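Long-range contact in AT-less polyketide synthase (Streptomyces platensis subsp. rosaceus, PDB 4TKT), which probably catalyses decarboxylative condensation of acyl units during isomigrastatin assembly, as a ketosynthase of a modular synthase lacking its own acyltransferase domains: residues E458-L472 against E505-T517. Numbering follows the deposited sequence.
Sequences ETVVVVLSAFDEERL and EAMTARFAVAVST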
loop_
_atom_site.group_PDB
_atom_site.type_symbol
_atom_site.label_atom_id
_atom_site.label_comp_id
_atom_site.label_asym_id
_atom_site.label_seq_id
_atom_site.Cartn_x
_atom_site.Cartn_y
_atom_site.Cartn_z
ATOM N N GLU A 458 -19.313 -12.082 26.256
ATOM C CA GLU A 458 -18.424 -12.955 27.016
ATOM C C GLU A 458 -17.056 -12.321 27.240
ATOM O O GLU A 458 -16.696 -11.341 26.584
ATOM C CB GLU A 458 -18.259 -14.301 26.304
ATOM C CG GLU A 458 -19.565 -15.005 25.966
ATOM C CD GLU A 458 -20.275 -15.570 27.185
ATOM O OE1 GLU A 458 -19.705 -15.519 28.296
ATOM O OE2 GLU A 458 -21.409 -16.072 27.031
ATOM N N THR A 459 -16.298 -12.885 28.176
ATOM C CA THR A 459 -14.947 -12.419 28.455
ATOM C C THR A 459 -13.972 -12.924 27.399
ATOM O O THR A 459 -13.894 -14.123 27.137
ATOM C CB THR A 459 -14.458 -12.875 29.847
ATOM O OG1 THR A 459 -15.197 -12.194 30.867
ATOM C CG2 THR A 459 -12.980 -12.565 30.021
ATOM N N VAL A 460 -13.239 -11.999 26.792
ATOM C CA VAL A 460 -12.195 -12.348 25.841
ATOM C C VAL A 460 -10.832 -11.996 26.421
ATOM O O VAL A 460 -10.736 -11.280 27.420
ATOM C CB VAL A 460 -12.384 -11.624 24.492
ATOM C CG1 VAL A 460 -13.780 -11.871 23.951
ATOM C CG2 VAL A 460 -12.124 -10.131 24.647
ATOM N N VAL A 461 -9.775 -12.501 25.797
ATOM C CA VAL A 461 -8.425 -12.181 26.237
ATOM C C VAL A 461 -7.679 -11.407 25.146
ATOM O O VAL A 461 -7.382 -11.936 24.075
ATOM C CB VAL A 461 -7.646 -13.457 26.637
ATOM C CG1 VAL A 461 -7.929 -14.593 25.668
ATOM C CG2 VAL A 461 -6.152 -13.172 26.747
ATOM N N VAL A 462 -7.406 -10.136 25.426
ATOM C CA VAL A 462 -6.719 -9.258 24.489
ATOM C C VAL A 462 -5.215 -9.338 24.707
ATOM O O VAL A 462 -4.730 -9.162 25.822
ATOM C CB VAL A 462 -7.190 -7.794 24.632
ATOM C CG1 VAL A 462 -6.358 -6.871 23.755
ATOM C CG2 VAL A 462 -8.665 -7.675 24.284
ATOM N N VAL A 463 -4.480 -9.595 23.632
ATOM C CA VAL A 463 -3.047 -9.850 23.722
ATOM C C VAL A 463 -2.245 -8.842 22.893
ATOM O O VAL A 463 -2.692 -8.395 21.836
ATOM C CB VAL A 463 -2.739 -11.303 23.282
ATOM C CG1 VAL A 463 -1.594 -11.366 22.281
ATOM C CG2 VAL A 463 -2.474 -12.177 24.492
ATOM N N LEU A 464 -1.065 -8.479 23.388
ATOM C CA LEU A 464 -0.234 -7.465 22.748
ATOM C C LEU A 464 1.247 -7.730 23.010
ATOM O O LEU A 464 1.640 -7.989 24.145
ATOM C CB LEU A 464 -0.618 -6.076 23.259
ATOM C CG LEU A 464 -0.696 -4.920 22.267
ATOM C CD1 LEU A 464 -1.650 -5.254 21.133
ATOM C CD2 LEU A 464 -1.140 -3.656 22.986
ATOM N N SER A 465 2.069 -7.667 21.967
ATOM C CA SER A 465 3.508 -7.868 22.138
ATOM C C SER A 465 4.347 -6.979 21.219
ATOM O O SER A 465 3.887 -6.545 20.164
ATOM C CB SER A 465 3.872 -9.338 21.911
ATOM O OG SER A 465 3.428 -9.793 20.646
ATOM N N ALA A 466 5.582 -6.715 21.630
ATOM C CA ALA A 466 6.500 -5.898 20.844
ATOM C C ALA A 466 7.949 -6.239 21.182
ATOM O O ALA A 466 8.211 -7.113 22.007
ATOM C CB ALA A 466 6.232 -4.421 21.074
ATOM N N PHE A 467 8.882 -5.536 20.548
ATOM C CA PHE A 467 10.304 -5.851 20.657
ATOM C C PHE A 467 10.850 -5.600 22.059
ATOM O O PHE A 467 11.590 -6.425 22.598
ATOM C CB PHE A 467 11.105 -5.039 19.636
ATOM C CG PHE A 467 12.485 -5.576 19.381
ATOM C CD1 PHE A 467 12.688 -6.586 18.454
ATOM C CD2 PHE A 467 13.581 -5.061 20.058
ATOM C CE1 PHE A 467 13.958 -7.081 18.211
ATOM C CE2 PHE A 467 14.855 -5.550 19.822
ATOM C CZ PHE A 467 15.043 -6.561 18.896
ATOM N N ASP A 468 10.498 -4.457 22.639
ATOM C CA ASP A 468 10.892 -4.145 24.010
ATOM C C ASP A 468 9.738 -3.508 24.775
ATOM O O ASP A 468 8.631 -3.387 24.250
ATOM C CB ASP A 468 12.121 -3.227 24.033
ATOM C CG ASP A 468 11.947 -1.975 23.185
ATOM O OD1 ASP A 468 10.824 -1.431 23.124
ATOM O OD2 ASP A 468 12.946 -1.529 22.579
ATOM N N GLU A 469 10.004 -3.098 26.010
ATOM C CA GLU A 469 8.968 -2.542 26.873
ATOM C C GLU A 469 8.401 -1.238 26.323
ATOM O O GLU A 469 7.190 -1.018 26.360
ATOM C CB GLU A 469 9.511 -2.319 28.286
ATOM C CG GLU A 469 8.544 -1.595 29.209
ATOM C CD GLU A 469 9.026 -1.551 30.644
ATOM O OE1 GLU A 469 9.998 -2.264 30.968
ATOM O OE2 GLU A 469 8.429 -0.803 31.449
ATOM N N GLU A 470 9.276 -0.378 25.809
ATOM C CA GLU A 470 8.850 0.916 25.287
ATOM C C GLU A 470 7.904 0.758 24.103
ATOM O O GLU A 470 6.839 1.374 24.068
ATOM C CB GLU A 470 10.054 1.760 24.871
ATOM C CG GLU A 470 9.661 3.111 24.291
ATOM C CD GLU A 470 10.757 3.735 23.454
ATOM O OE1 GLU A 470 11.876 3.180 23.426
ATOM O OE2 GLU A 470 10.497 4.781 22.818
ATOM N N ARG A 471 8.300 -0.064 23.135
ATOM C CA ARG A 471 7.468 -0.331 21.966
ATOM C C ARG A 471 6.129 -0.943 22.375
ATOM O O ARG A 471 5.102 -0.682 21.747
ATOM C CB ARG A 471 8.188 -1.259 20.982
ATOM C CG ARG A 471 9.441 -0.682 20.327
ATOM C CD ARG A 471 9.131 0.531 19.463
ATOM N NE ARG A 471 9.291 1.781 20.201
ATOM C CZ ARG A 471 8.745 2.939 19.840
ATOM N NH1 ARG A 471 7.995 3.010 18.750
ATOM N NH2 ARG A 471 8.946 4.024 20.573
ATOM N N LEU A 472 6.141 -1.752 23.433
ATOM C CA LEU A 472 4.923 -2.406 23.901
ATOM C C LEU A 472 3.922 -1.392 24.443
ATOM O O LEU A 472 2.747 -1.414 24.075
ATOM C CB LEU A 472 5.242 -3.447 24.975
ATOM C CG LEU A 472 4.018 -4.195 25.514
ATOM C CD1 LEU A 472 3.246 -4.860 24.383
ATOM C CD2 LEU A 472 4.418 -5.221 26.558
ATOM N N GLU A 505 2.625 -11.501 15.636
ATOM C CA GLU A 505 3.776 -12.274 16.090
ATOM C C GLU A 505 3.914 -12.179 17.604
ATOM O O GLU A 505 3.849 -11.087 18.171
ATOM C CB GLU A 505 5.063 -11.777 15.430
ATOM C CG GLU A 505 4.960 -11.548 13.934
ATOM C CD GLU A 505 4.998 -12.836 13.142
ATOM O OE1 GLU A 505 5.410 -13.871 13.709
ATOM O OE2 GLU A 505 4.616 -12.808 11.953
ATOM N N ALA A 506 4.104 -13.318 18.258
ATOM C CA ALA A 506 4.358 -13.324 19.693
ATOM C C ALA A 506 5.794 -12.886 19.966
ATOM O O ALA A 506 6.734 -13.647 19.743
ATOM C CB ALA A 506 4.095 -14.701 20.275
HETATM N N MSE A 507 5.961 -11.659 20.448
HETATM C CA MSE A 507 7.293 -11.097 20.636
HETATM C C MSE A 507 7.708 -11.085 22.108
HETATM O O MSE A 507 7.018 -11.642 22.958
HETATM C CB MSE A 507 7.357 -9.686 20.048
HETATM C CG MSE A 507 6.891 -9.612 18.599
HETATM SE SE MSE A 507 7.195 -7.873 17.759
HETATM C CE MSE A 507 6.283 -8.191 16.056
ATOM N N THR A 508 8.836 -10.443 22.396
ATOM C CA THR A 508 9.469 -10.514 23.713
ATOM C C THR A 508 8.641 -9.878 24.828
ATOM O O THR A 508 8.186 -10.569 25.739
ATOM C CB THR A 508 10.853 -9.843 23.687
ATOM O OG1 THR A 508 11.646 -10.430 22.650
ATOM C CG2 THR A 508 11.557 -10.022 25.018
ATOM N N ALA A 509 8.463 -8.563 24.764
ATOM C CA ALA A 509 7.656 -7.854 25.751
ATOM C C ALA A 509 6.179 -8.096 25.484
ATOM O O ALA A 509 5.693 -7.830 24.385
ATOM C CB ALA A 509 7.969 -6.367 25.731
ATOM N N ARG A 510 5.465 -8.595 26.488
ATOM C CA ARG A 510 4.090 -9.037 26.286
ATOM C C ARG A 510 3.088 -8.400 27.242
ATOM O O ARG A 510 3.433 -7.970 28.343
ATOM C CB ARG A 510 4.016 -10.559 26.406
ATOM C CG ARG A 510 4.907 -11.283 25.412
ATOM C CD ARG A 510 4.740 -12.789 25.482
ATOM N NE ARG A 510 5.499 -13.446 24.423
ATOM C CZ ARG A 510 5.476 -14.752 24.182
ATOM N NH1 ARG A 510 4.730 -15.553 24.928
ATOM N NH2 ARG A 510 6.199 -15.255 23.192
ATOM N N PHE A 511 1.836 -8.348 26.800
ATOM C CA PHE A 511 0.747 -7.802 27.598
ATOM C C PHE A 511 -0.550 -8.542 27.294
ATOM O O PHE A 511 -0.937 -8.682 26.134
ATOM C CB PHE A 511 0.579 -6.305 27.331
ATOM C CG PHE A 511 -0.585 -5.688 28.050
ATOM C CD1 PHE A 511 -0.496 -5.374 29.397
ATOM C CD2 PHE A 511 -1.767 -5.418 27.381
ATOM C CE1 PHE A 511 -1.565 -4.803 30.063
ATOM C CE2 PHE A 511 -2.842 -4.849 28.042
ATOM C CZ PHE A 511 -2.740 -4.541 29.386
ATOM N N ALA A 512 -1.215 -9.022 28.337
ATOM C CA ALA A 512 -2.481 -9.724 28.171
ATOM C C ALA A 512 -3.496 -9.262 29.208
ATOM O O ALA A 512 -3.150 -9.031 30.365
ATOM C CB ALA A 512 -2.273 -11.224 28.263
ATOM N N VAL A 513 -4.747 -9.124 28.788
ATOM C CA VAL A 513 -5.805 -8.697 29.695
ATOM C C VAL A 513 -7.142 -9.343 29.338
ATOM O O VAL A 513 -7.537 -9.382 28.171
ATOM C CB VAL A 513 -5.953 -7.156 29.700
ATOM C CG1 VAL A 513 -6.128 -6.622 28.286
ATOM C CG2 VAL A 513 -7.105 -6.726 30.594
ATOM N N ALA A 514 -7.826 -9.867 30.351
ATOM C CA ALA A 514 -9.147 -10.456 30.168
ATOM C C ALA A 514 -10.238 -9.416 30.412
ATOM O O ALA A 514 -10.383 -8.910 31.523
ATOM C CB ALA A 514 -9.328 -11.646 31.092
ATOM N N VAL A 515 -11.000 -9.096 29.370
ATOM C CA VAL A 515 -12.056 -8.093 29.476
ATOM C C VAL A 515 -13.353 -8.575 28.832
ATOM O O VAL A 515 -13.348 -9.514 28.038
ATOM C CB VAL A 515 -11.641 -6.758 28.818
ATOM C CG1 VAL A 515 -10.568 -6.063 29.639
ATOM C CG2 VAL A 515 -11.161 -6.991 27.396
ATOM N N SER A 516 -14.460 -7.928 29.179
ATOM C CA SER A 516 -15.752 -8.265 28.591
ATOM C C SER A 516 -16.441 -7.028 28.017
ATOM O O SER A 516 -17.399 -7.142 27.253
ATOM C CB SER A 516 -16.656 -8.943 29.624
ATOM O OG SER A 516 -16.901 -8.098 30.733
ATOM N N THR A 517 -15.947 -5.848 28.384
ATOM C CA THR A 517 -16.473 -4.598 27.842
ATOM C C THR A 517 -15.356 -3.743 27.257
ATOM O O THR A 517 -14.221 -3.776 27.732
ATOM C CB THR A 517 -17.214 -3.767 28.909
ATOM O OG1 THR A 517 -16.264 -3.176 29.803
ATOM C CG2 THR A 517 -18.192 -4.635 29.692
HETATM O O HOH W 1 3.592 -8.594 18.138
#
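Strands 460-466 and 509-515 run antiparallel in the small sheet of the KS-MAT linker region. Backbone bonds dominate. Val-460, Val-462, Leu-464 and Ala-466 form hydrogen-bonded pairs with Val-515, Val-513, Phe-511 and Ala-509. In each pair, each residue donates its N-H to the partner's carbonyl and accepts one in return.

The polar side-chain grip is at Ser-465. With chi1 at 55°, its OG lies between its own backbone N and carbonyl carbon and reaches the loop at 505-507. Met-507 N donates to Ser-465 OG (3.2 Å, 165° at the hydrogen). A water donates to Ser-465 O. Replacing Ser-465 by an alanine removes the hydroxyl, and would probably leave Met-507 N without this acceptor and the loop less firmly held. Arg-510 NE donates to Met-507 O in the guanidinium plane (2.8 Å), and Trp-579 makes a cation-pi contact with Arg-510.

Apolar contacts line both faces. Val-462 CG2 meets Val-515 CG2 obliquely at 4.0 Å. Leu-472 CD2, on the following helix, reaches Ala-509 CB (3.8 Å) and Phe-511 CB (4.1 Å). Helix 518-530 packs on this face. On the other, Val-463 CG2 touches Ala-512 CB at 3.9 Å, against helix 573-580.

The chemistry implies a backbone-zipped, partly buried strand pair, fastened near one end by the Ser-465 hydroxyl.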